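Local coordinates for protein thioesterase (Pseudomonas aeruginosa, PDB 2AV9) that probably hydrolyses fatty acyl-CoA thioesters, as a member of the 4-hydroxybenzoyl-CoA thioesterase family with a hot-dog fold, at residues Val65-Cys70 against Arg115-Phe120. Residues are numbered along the deposited sequence; the frame is centred on the assembly and turned at random.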
loop_
_atom_site.group_PDB
_atom_site.type_symbol
_atom_site.label_atom_id
_atom_site.label_comp_id
_atom_site.label_asym_id
_atom_site.label_seq_id
_atom_site.Cartn_x
_atom_site.Cartn_y
_atom_site.Cartn_z
ATOM N N VAL A 65 0.081 -14.988 9.862
ATOM C CA VAL A 65 0.632 -15.655 8.677
ATOM C C VAL A 65 2.039 -16.141 9.007
ATOM O O VAL A 65 2.862 -15.362 9.473
ATOM C CB VAL A 65 0.704 -14.723 7.433
ATOM C CG1 VAL A 65 1.200 -15.501 6.225
ATOM C CG2 VAL A 65 -0.685 -14.211 7.037
ATOM N N VAL A 66 2.313 -17.419 8.748
ATOM C CA VAL A 66 3.634 -17.940 9.024
ATOM C C VAL A 66 4.353 -18.283 7.732
ATOM O O VAL A 66 5.579 -18.387 7.734
ATOM C CB VAL A 66 3.676 -19.114 10.036
ATOM C CG1 VAL A 66 3.248 -18.670 11.441
ATOM C CG2 VAL A 66 2.885 -20.337 9.595
ATOM N N SER A 67 3.610 -18.444 6.641
ATOM C CA SER A 67 4.241 -18.632 5.337
ATOM C C SER A 67 3.234 -18.357 4.239
ATOM O O SER A 67 2.020 -18.448 4.467
ATOM C CB SER A 67 4.854 -20.043 5.151
ATOM O OG SER A 67 3.787 -20.971 5.207
ATOM N N SER A 68 3.753 -18.056 3.049
ATOM C CA SER A 68 2.869 -17.781 1.930
ATOM C C SER A 68 3.675 -17.920 0.647
ATOM O O SER A 68 4.900 -17.836 0.668
ATOM C CB SER A 68 2.271 -16.375 2.086
ATOM O OG SER A 68 3.316 -15.434 1.886
ATOM N N SER A 69 2.996 -18.126 -0.476
ATOM C CA SER A 69 3.711 -18.263 -1.734
ATOM C C SER A 69 2.733 -17.990 -2.852
ATOM O O SER A 69 1.512 -18.090 -2.671
ATOM C CB SER A 69 4.332 -19.658 -1.880
ATOM O OG SER A 69 3.340 -20.662 -1.777
ATOM N N CYS A 70 3.269 -17.614 -4.005
ATOM C CA CYS A 70 2.384 -17.346 -5.143
ATOM C C CYS A 70 3.116 -17.610 -6.459
ATOM O O CYS A 70 4.313 -17.347 -6.593
ATOM C CB CYS A 70 1.828 -15.925 -5.025
ATOM S SG CYS A 70 0.561 -15.465 -6.250
ATOM N N ARG A 115 -0.709 -20.007 -1.831
ATOM C CA ARG A 115 -1.148 -20.538 -0.552
ATOM C C ARG A 115 -0.651 -19.649 0.572
ATOM O O ARG A 115 0.276 -18.871 0.396
ATOM C CB ARG A 115 -0.714 -21.982 -0.259
ATOM C CG ARG A 115 0.584 -22.374 -0.913
ATOM C CD ARG A 115 1.065 -23.745 -0.505
ATOM N NE ARG A 115 0.573 -24.894 -1.263
ATOM C CZ ARG A 115 1.049 -26.135 -1.117
ATOM N NH1 ARG A 115 2.023 -26.392 -0.243
ATOM N NH2 ARG A 115 0.564 -27.142 -1.844
ATOM N N PHE A 116 -1.297 -19.792 1.723
ATOM C CA PHE A 116 -0.725 -19.233 2.921
ATOM C C PHE A 116 -1.217 -20.016 4.104
ATOM O O PHE A 116 -2.237 -20.692 3.971
ATOM C CB PHE A 116 -0.908 -17.711 2.903
ATOM C CG PHE A 116 -2.159 -17.139 3.499
ATOM C CD1 PHE A 116 -2.320 -17.021 4.876
ATOM C CD2 PHE A 116 -3.109 -16.580 2.690
ATOM C CE1 PHE A 116 -3.433 -16.395 5.446
ATOM C CE2 PHE A 116 -4.227 -15.976 3.249
ATOM C CZ PHE A 116 -4.395 -15.852 4.626
ATOM N N VAL A 117 -0.453 -19.948 5.192
ATOM C CA VAL A 117 -0.733 -20.656 6.440
ATOM C C VAL A 117 -1.021 -19.641 7.537
ATOM O O VAL A 117 -0.226 -18.735 7.766
ATOM C CB VAL A 117 0.425 -21.596 6.850
ATOM C CG1 VAL A 117 0.176 -22.269 8.223
ATOM C CG2 VAL A 117 0.641 -22.681 5.796
ATOM N N HIS A 118 -2.142 -19.814 8.228
ATOM C CA HIS A 118 -2.403 -19.073 9.457
ATOM C C HIS A 118 -2.101 -19.997 10.609
ATOM O O HIS A 118 -2.426 -21.187 10.550
ATOM C CB HIS A 118 -3.883 -18.723 9.611
ATOM C CG HIS A 118 -4.241 -17.347 9.152
ATOM N ND1 HIS A 118 -5.551 -16.948 8.985
ATOM C CD2 HIS A 118 -3.478 -16.282 8.811
ATOM C CE1 HIS A 118 -5.580 -15.699 8.551
ATOM N NE2 HIS A 118 -4.335 -15.267 8.447
ATOM N N VAL A 119 -1.482 -19.430 11.638
ATOM C CA VAL A 119 -1.470 -20.036 12.962
ATOM C C VAL A 119 -2.382 -19.140 13.800
ATOM O O VAL A 119 -2.272 -17.915 13.750
ATOM C CB VAL A 119 -0.051 -20.180 13.526
ATOM C CG1 VAL A 119 -0.104 -20.764 14.948
ATOM C CG2 VAL A 119 0.674 -21.239 12.684
ATOM N N PHE A 120 -3.297 -19.750 14.545
ATOM C CA PHE A 120 -4.132 -19.019 15.483
ATOM C C PHE A 120 -3.509 -18.948 16.866
ATOM O O PHE A 120 -2.999 -19.937 17.385
ATOM C CB PHE A 120 -5.555 -19.584 15.504
ATOM C CG PHE A 120 -6.223 -19.494 14.163
ATOM C CD1 PHE A 120 -6.061 -20.500 13.234
ATOM C CD2 PHE A 120 -6.981 -18.394 13.813
ATOM C CE1 PHE A 120 -6.656 -20.464 11.978
ATOM C CE2 PHE A 120 -7.559 -18.325 12.550
ATOM C CZ PHE A 120 -7.414 -19.358 11.648
#
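Val66 and Ser67 together face Val117 in a classic beta bulge between antiparallel strands whose axes run at 170° and come within 4.7 Å. Val66 N donates to Val117 O (3.0 Å), while Val117 N returns a bond to Ser67 O (3.0 Å); the near-helical psi of Val66 (-19°) makes the bulge. Beyond it, Ser69 and Arg115 form a regular hydrogen-bonded pair, with Ser69 N 3.0 Å from Arg115 O. The bulge puts Val66 and Ser67 on the same face as Val117. There Val66 straddles two valines: its CG2 meets Val117 CG1 at 3.6 Å, and its CG1 touches Val119 CG2. Ser67 OG lies against the other methyl of Val117, CG2. Farther along, Ser69 OG rests 3.4 Å from CG of Arg115, touching the aliphatic base of that side chain. On the other face, Val65 CG2 reaches two rings, 3.9 Å from Phe116 CE1 and 3.9 Å from His118 CD2, where it lies near the imidazole plane. With chi1 at -176°, Val65 turns this methyl away from its own carbonyl carbon. Phe116 CE1 sits over one face of the imidazole, toward its rim, and Ser68 CB abuts Phe116 CB. His118 ND1 is hydrogen-bonded to Tyr98 of strand 95-104, which borders 112-122. Phe116 and His118 both pack on Val44 of helix 35-50, the long helix held in the curved sheet of the hot-dog fold. Strand 61-72 is outermost within its chain, but Ser67-Cys70 pair antiparallel with a strand of the second subunit, whose Tyr37 OH hydrogen-bonds Ser68 OG, and carry the sheet across the interface.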